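Local coordinates for sugar fermentation stimulation protein homolog (Pyrococcus furiosus, PDB 4DA2), which probably binds DNA, joining an N-terminal OB-fold domain to a PD-(D/E)xK nuclease-like domain that binds calcium ions, at residues L43-T56 and I66-I79. The protein carries 1 engineered substitution. Numbering follows the deposited sequence.
Sequences LNEFMIPGRIGYCT and ILLGFEDHGKIAII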
loop_
_atom_site.group_PDB
_atom_site.type_symbol
_atom_site.label_atom_id
_atom_site.label_comp_id
_atom_site.label_asym_id
_atom_site.label_seq_id
_atom_site.Cartn_x
_atom_site.Cartn_y
_atom_site.Cartn_z
ATOM N N LEU A 43 -5.008 -10.321 -5.224
ATOM C CA LEU A 43 -6.182 -9.946 -4.436
ATOM C C LEU A 43 -7.289 -11.001 -4.547
ATOM O O LEU A 43 -8.473 -10.668 -4.614
ATOM C CB LEU A 43 -6.717 -8.561 -4.843
ATOM C CG LEU A 43 -5.961 -7.252 -4.596
ATOM C CD1 LEU A 43 -5.011 -7.350 -3.414
ATOM C CD2 LEU A 43 -5.246 -6.812 -5.852
ATOM N N ASN A 44 -6.897 -12.273 -4.549
ATOM C CA ASN A 44 -7.850 -13.388 -4.667
ATOM C C ASN A 44 -8.950 -13.420 -3.611
ATOM O O ASN A 44 -10.075 -13.813 -3.904
ATOM C CB ASN A 44 -7.109 -14.734 -4.682
ATOM C CG ASN A 44 -6.785 -15.207 -6.088
ATOM O OD1 ASN A 44 -7.529 -14.943 -7.039
ATOM N ND2 ASN A 44 -5.676 -15.921 -6.224
ATOM N N GLU A 45 -8.638 -13.009 -2.384
ATOM C CA GLU A 45 -9.662 -13.001 -1.344
ATOM C C GLU A 45 -10.694 -11.854 -1.471
ATOM O O GLU A 45 -11.799 -11.943 -0.926
ATOM C CB GLU A 45 -9.044 -13.130 0.049
ATOM C CG GLU A 45 -8.366 -14.497 0.219
ATOM C CD GLU A 45 -7.579 -14.650 1.512
ATOM O OE1 GLU A 45 -7.928 -14.003 2.522
ATOM O OE2 GLU A 45 -6.613 -15.441 1.515
ATOM N N PHE A 46 -10.345 -10.817 -2.231
ATOM C CA PHE A 46 -11.225 -9.663 -2.423
ATOM C C PHE A 46 -11.996 -9.727 -3.732
ATOM O O PHE A 46 -13.170 -9.344 -3.761
ATOM C CB PHE A 46 -10.454 -8.329 -2.399
ATOM C CG PHE A 46 -10.005 -7.905 -1.012
ATOM C CD1 PHE A 46 -10.939 -7.743 0.017
ATOM C CD2 PHE A 46 -8.658 -7.702 -0.740
ATOM C CE1 PHE A 46 -10.528 -7.361 1.302
ATOM C CE2 PHE A 46 -8.232 -7.328 0.539
ATOM C CZ PHE A 46 -9.168 -7.155 1.559
ATOM N N MET A 47 -11.309 -10.155 -4.802
ATOM C CA MET A 47 -11.835 -10.132 -6.181
ATOM C C MET A 47 -12.726 -11.332 -6.409
ATOM O O MET A 47 -12.377 -12.217 -7.197
ATOM C CB MET A 47 -10.687 -10.186 -7.194
ATOM C CG MET A 47 -9.624 -9.132 -7.015
ATOM S SD MET A 47 -10.108 -7.618 -7.828
ATOM C CE MET A 47 -8.916 -6.438 -7.179
ATOM N N ILE A 48 -13.864 -11.355 -5.713
ATOM C CA ILE A 48 -14.813 -12.474 -5.758
ATOM C C ILE A 48 -16.154 -11.912 -6.228
ATOM O O ILE A 48 -16.649 -10.931 -5.666
ATOM C CB ILE A 48 -14.975 -13.150 -4.346
ATOM C CG1 ILE A 48 -13.630 -13.698 -3.837
ATOM C CG2 ILE A 48 -16.091 -14.235 -4.337
ATOM C CD1 ILE A 48 -13.201 -15.006 -4.438
ATOM N N PRO A 49 -16.744 -12.520 -7.279
ATOM C CA PRO A 49 -18.051 -12.037 -7.753
ATOM C C PRO A 49 -19.074 -11.930 -6.614
ATOM O O PRO A 49 -19.229 -12.879 -5.815
ATOM C CB PRO A 49 -18.460 -13.086 -8.801
ATOM C CG PRO A 49 -17.145 -13.615 -9.331
ATOM C CD PRO A 49 -16.204 -13.602 -8.127
ATOM N N GLY A 50 -19.711 -10.772 -6.487
ATOM C CA GLY A 50 -20.737 -10.557 -5.467
ATOM C C GLY A 50 -20.273 -9.732 -4.272
ATOM O O GLY A 50 -21.102 -9.198 -3.517
ATOM N N ARG A 51 -18.952 -9.609 -4.105
ATOM C CA ARG A 51 -18.363 -8.832 -2.991
ATOM C C ARG A 51 -18.595 -7.348 -3.155
ATOM O O ARG A 51 -18.564 -6.835 -4.268
ATOM C CB ARG A 51 -16.865 -9.110 -2.902
ATOM C CG ARG A 51 -16.494 -10.499 -2.391
ATOM C CD ARG A 51 -16.560 -10.532 -0.860
ATOM N NE ARG A 51 -15.805 -11.648 -0.292
ATOM C CZ ARG A 51 -16.268 -12.886 -0.161
ATOM N NH1 ARG A 51 -17.499 -13.195 -0.556
ATOM N NH2 ARG A 51 -15.489 -13.824 0.362
ATOM N N ILE A 52 -18.843 -6.653 -2.045
ATOM C CA ILE A 52 -19.058 -5.220 -2.088
ATOM C C ILE A 52 -17.725 -4.481 -2.155
ATOM O O ILE A 52 -16.875 -4.670 -1.291
ATOM C CB ILE A 52 -19.857 -4.743 -0.865
ATOM C CG1 ILE A 52 -21.174 -5.542 -0.721
ATOM C CG2 ILE A 52 -20.103 -3.239 -0.945
ATOM C CD1 ILE A 52 -22.070 -5.543 -1.991
ATOM N N GLY A 53 -17.553 -3.663 -3.195
ATOM C CA GLY A 53 -16.400 -2.758 -3.318
ATOM C C GLY A 53 -16.854 -1.320 -3.158
ATOM O O GLY A 53 -18.043 -1.047 -2.983
ATOM N N TYR A 54 -15.892 -0.406 -3.210
ATOM C CA TYR A 54 -16.136 1.026 -3.126
ATOM C C TYR A 54 -15.341 1.693 -4.222
ATOM O O TYR A 54 -14.146 1.426 -4.368
ATOM C CB TYR A 54 -15.782 1.570 -1.735
ATOM C CG TYR A 54 -16.782 1.081 -0.750
ATOM C CD1 TYR A 54 -17.922 1.820 -0.452
ATOM C CD2 TYR A 54 -16.635 -0.184 -0.176
ATOM C CE1 TYR A 54 -18.883 1.298 0.464
ATOM C CE2 TYR A 54 -17.549 -0.686 0.707
ATOM C CZ TYR A 54 -18.658 0.035 1.023
ATOM O OH TYR A 54 -19.529 -0.586 1.899
ATOM N N CYS A 55 -16.029 2.521 -5.034
ATOM C CA CYS A 55 -15.417 3.218 -6.162
ATOM C C CYS A 55 -15.454 4.737 -5.950
ATOM O O CYS A 55 -16.252 5.219 -5.159
ATOM C CB CYS A 55 -16.165 2.900 -7.474
ATOM S SG CYS A 55 -15.771 1.309 -8.165
ATOM N N THR A 56 -14.563 5.455 -6.620
ATOM C CA THR A 56 -14.652 6.911 -6.716
ATOM C C THR A 56 -14.469 7.333 -8.180
ATOM O O THR A 56 -13.802 6.625 -8.939
ATOM C CB THR A 56 -13.638 7.619 -5.786
ATOM O OG1 THR A 56 -14.047 8.983 -5.610
ATOM C CG2 THR A 56 -12.206 7.562 -6.335
ATOM N N ILE A 66 -12.472 4.491 -10.248
ATOM C CA ILE A 66 -11.380 3.752 -9.619
ATOM C C ILE A 66 -11.985 2.858 -8.534
ATOM O O ILE A 66 -12.775 3.327 -7.695
ATOM C CB ILE A 66 -10.350 4.713 -8.997
ATOM C CG1 ILE A 66 -9.848 5.712 -10.039
ATOM C CG2 ILE A 66 -9.157 3.950 -8.425
ATOM C CD1 ILE A 66 -9.222 6.908 -9.419
ATOM N N LEU A 67 -11.652 1.564 -8.574
ATOM C CA LEU A 67 -12.044 0.661 -7.487
ATOM C C LEU A 67 -11.030 0.821 -6.342
ATOM O O LEU A 67 -9.888 0.341 -6.443
ATOM C CB LEU A 67 -12.076 -0.784 -7.993
ATOM C CG LEU A 67 -12.369 -1.933 -7.021
ATOM C CD1 LEU A 67 -13.724 -1.717 -6.328
ATOM C CD2 LEU A 67 -12.334 -3.241 -7.805
ATOM N N LEU A 68 -11.420 1.523 -5.278
ATOM C CA LEU A 68 -10.479 1.880 -4.211
ATOM C C LEU A 68 -10.239 0.797 -3.185
ATOM O O LEU A 68 -9.164 0.748 -2.583
ATOM C CB LEU A 68 -10.918 3.135 -3.462
ATOM C CG LEU A 68 -11.081 4.411 -4.283
ATOM C CD1 LEU A 68 -11.654 5.426 -3.355
ATOM C CD2 LEU A 68 -9.730 4.851 -4.875
ATOM N N GLY A 69 -11.265 -0.011 -2.951
ATOM C CA GLY A 69 -11.269 -0.986 -1.895
ATOM C C GLY A 69 -12.498 -1.871 -1.804
ATOM O O GLY A 69 -13.405 -1.804 -2.636
ATOM N N PHE A 70 -12.524 -2.687 -0.753
ATOM C CA PHE A 70 -13.585 -3.642 -0.527
ATOM C C PHE A 70 -14.081 -3.592 0.917
ATOM O O PHE A 70 -13.352 -3.238 1.849
ATOM C CB PHE A 70 -13.093 -5.061 -0.836
ATOM C CG PHE A 70 -12.916 -5.340 -2.308
ATOM C CD1 PHE A 70 -13.930 -5.979 -3.017
ATOM C CD2 PHE A 70 -11.746 -4.979 -2.983
ATOM C CE1 PHE A 70 -13.797 -6.247 -4.382
ATOM C CE2 PHE A 70 -11.599 -5.256 -4.362
ATOM C CZ PHE A 70 -12.625 -5.895 -5.047
ATOM N N GLU A 71 -15.329 -3.993 1.096
ATOM C CA GLU A 71 -15.902 -4.069 2.424
ATOM C C GLU A 71 -15.113 -5.119 3.162
ATOM O O GLU A 71 -14.804 -6.187 2.618
ATOM C CB GLU A 71 -17.396 -4.469 2.320
ATOM C CG GLU A 71 -18.148 -4.542 3.666
ATOM C CD GLU A 71 -17.865 -5.802 4.494
ATOM O OE1 GLU A 71 -17.458 -6.838 3.911
ATOM O OE2 GLU A 71 -18.061 -5.750 5.742
ATOM N N ASP A 72 -14.782 -4.816 4.411
ATOM C CA ASP A 72 -13.977 -5.735 5.201
ATOM C C ASP A 72 -14.311 -5.434 6.643
ATOM O O ASP A 72 -14.021 -4.340 7.140
ATOM C CB ASP A 72 -12.474 -5.541 4.918
ATOM C CG ASP A 72 -11.607 -6.612 5.540
ATOM O OD1 ASP A 72 -12.128 -7.697 5.854
ATOM O OD2 ASP A 72 -10.383 -6.394 5.680
ATOM N N HIS A 73 -14.993 -6.391 7.278
ATOM C CA HIS A 73 -15.364 -6.284 8.682
ATOM C C HIS A 73 -16.054 -4.957 9.042
ATOM O O HIS A 73 -15.829 -4.385 10.112
ATOM C CB HIS A 73 -14.148 -6.602 9.568
ATOM C CG HIS A 73 -13.601 -7.978 9.330
ATOM N ND1 HIS A 73 -14.406 -9.099 9.287
ATOM C CD2 HIS A 73 -12.342 -8.409 9.086
ATOM C CE1 HIS A 73 -13.664 -10.164 9.040
ATOM N NE2 HIS A 73 -12.407 -9.773 8.919
ATOM N N GLY A 74 -16.926 -4.493 8.152
ATOM C CA GLY A 74 -17.706 -3.308 8.411
ATOM C C GLY A 74 -17.017 -2.008 8.035
ATOM O O GLY A 74 -17.618 -0.933 8.079
ATOM N N LYS A 75 -15.750 -2.107 7.662
ATOM C CA LYS A 75 -14.976 -0.939 7.251
ATOM C C LYS A 75 -14.600 -1.201 5.792
ATOM O O LYS A 75 -15.214 -2.069 5.117
ATOM C CB LYS A 75 -13.703 -0.782 8.134
ATOM C CG LYS A 75 -13.905 -0.757 9.671
ATOM C CD LYS A 75 -14.456 0.575 10.170
ATOM C CE LYS A 75 -14.316 0.797 11.705
ATOM N NZ LYS A 75 -15.099 -0.181 12.537
ATOM N N ILE A 76 -13.570 -0.506 5.306
ATOM C CA ILE A 76 -13.095 -0.707 3.935
ATOM C C ILE A 76 -11.585 -0.978 3.903
ATOM O O ILE A 76 -10.818 -0.166 4.434
ATOM C CB ILE A 76 -13.412 0.507 3.060
ATOM C CG1 ILE A 76 -14.943 0.702 2.975
ATOM C CG2 ILE A 76 -12.817 0.302 1.650
ATOM C CD1 ILE A 76 -15.390 2.102 2.481
ATOM N N ALA A 77 -11.174 -2.095 3.284
ATOM C CA ALA A 77 -9.748 -2.371 3.021
ATOM C C ALA A 77 -9.369 -1.566 1.771
ATOM O O ALA A 77 -10.074 -1.615 0.768
ATOM C CB ALA A 77 -9.545 -3.835 2.761
ATOM N N ILE A 78 -8.254 -0.841 1.820
ATOM C CA ILE A 78 -7.867 -0.011 0.681
ATOM C C ILE A 78 -6.894 -0.825 -0.162
ATOM O O ILE A 78 -5.737 -1.069 0.248
ATOM C CB ILE A 78 -7.225 1.330 1.120
ATOM C CG1 ILE A 78 -8.215 2.155 1.970
ATOM C CG2 ILE A 78 -6.755 2.087 -0.138
ATOM C CD1 ILE A 78 -7.613 3.407 2.672
ATOM N N ILE A 79 -7.341 -1.191 -1.352
ATOM C CA ILE A 79 -6.457 -1.872 -2.317
ATOM C C ILE A 79 -5.697 -0.978 -3.276
ATOM O O ILE A 79 -4.682 -1.414 -3.841
ATOM C CB ILE A 79 -7.222 -2.948 -3.126
ATOM C CG1 ILE A 79 -8.251 -2.316 -4.060
ATOM C CG2 ILE A 79 -7.826 -3.980 -2.163
ATOM C CD1 ILE A 79 -8.386 -3.048 -5.409
#
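F70 packs against F46 beside the antiparallel hairpin of strands 52-56 and 66-72, part of the N-terminal OB domain. With its CG beside the backbone N and anti to the carbonyl carbon (chi1 -73°), the F70 side chain reaches from the sheet into the turns of 43-51. Its CB starts against F46 CD1, at 3.5 Å; CG and CD2 then lie beneath F46 CB, which sits over one face of the ring, 3.8 Å from its centroid. CD1 and CE1 on the other edge run past I52 O and F46 O, CE1 to F46 O at 3.2 Å; back on the first edge CE2 touches M47 CE, and CZ lies near M47 SD, an oblique Met-aromatic contact. The two phenyl planes are near parallel, 18° apart, but slid so far that they barely overlap, and F46 CZ continues to A77 CB on strand 75-78. An alanine in place of F70 would probably open a gap beneath F46 CB and take from M47 the ring its sulfur and methyl lie against.

Along the strands, E71 N binds I52 O almost straight, at 176°. A classic beta bulge follows, in which L68 and G69 both face Y54: Y54 N donates to G69 O from above the carbonyl plane, and Y54 O receives L68 N. The Y54 ring takes I76 CD1 over the centre of one face, 3.7 Å from its centroid. D72 OD2 lies near the F46 ring edge and forms a salt bridge with R138. Backbone hydrogen bonds thus set the strand register, whereas the turns of 43-51 are held to the hairpin by apolar and aromatic packing.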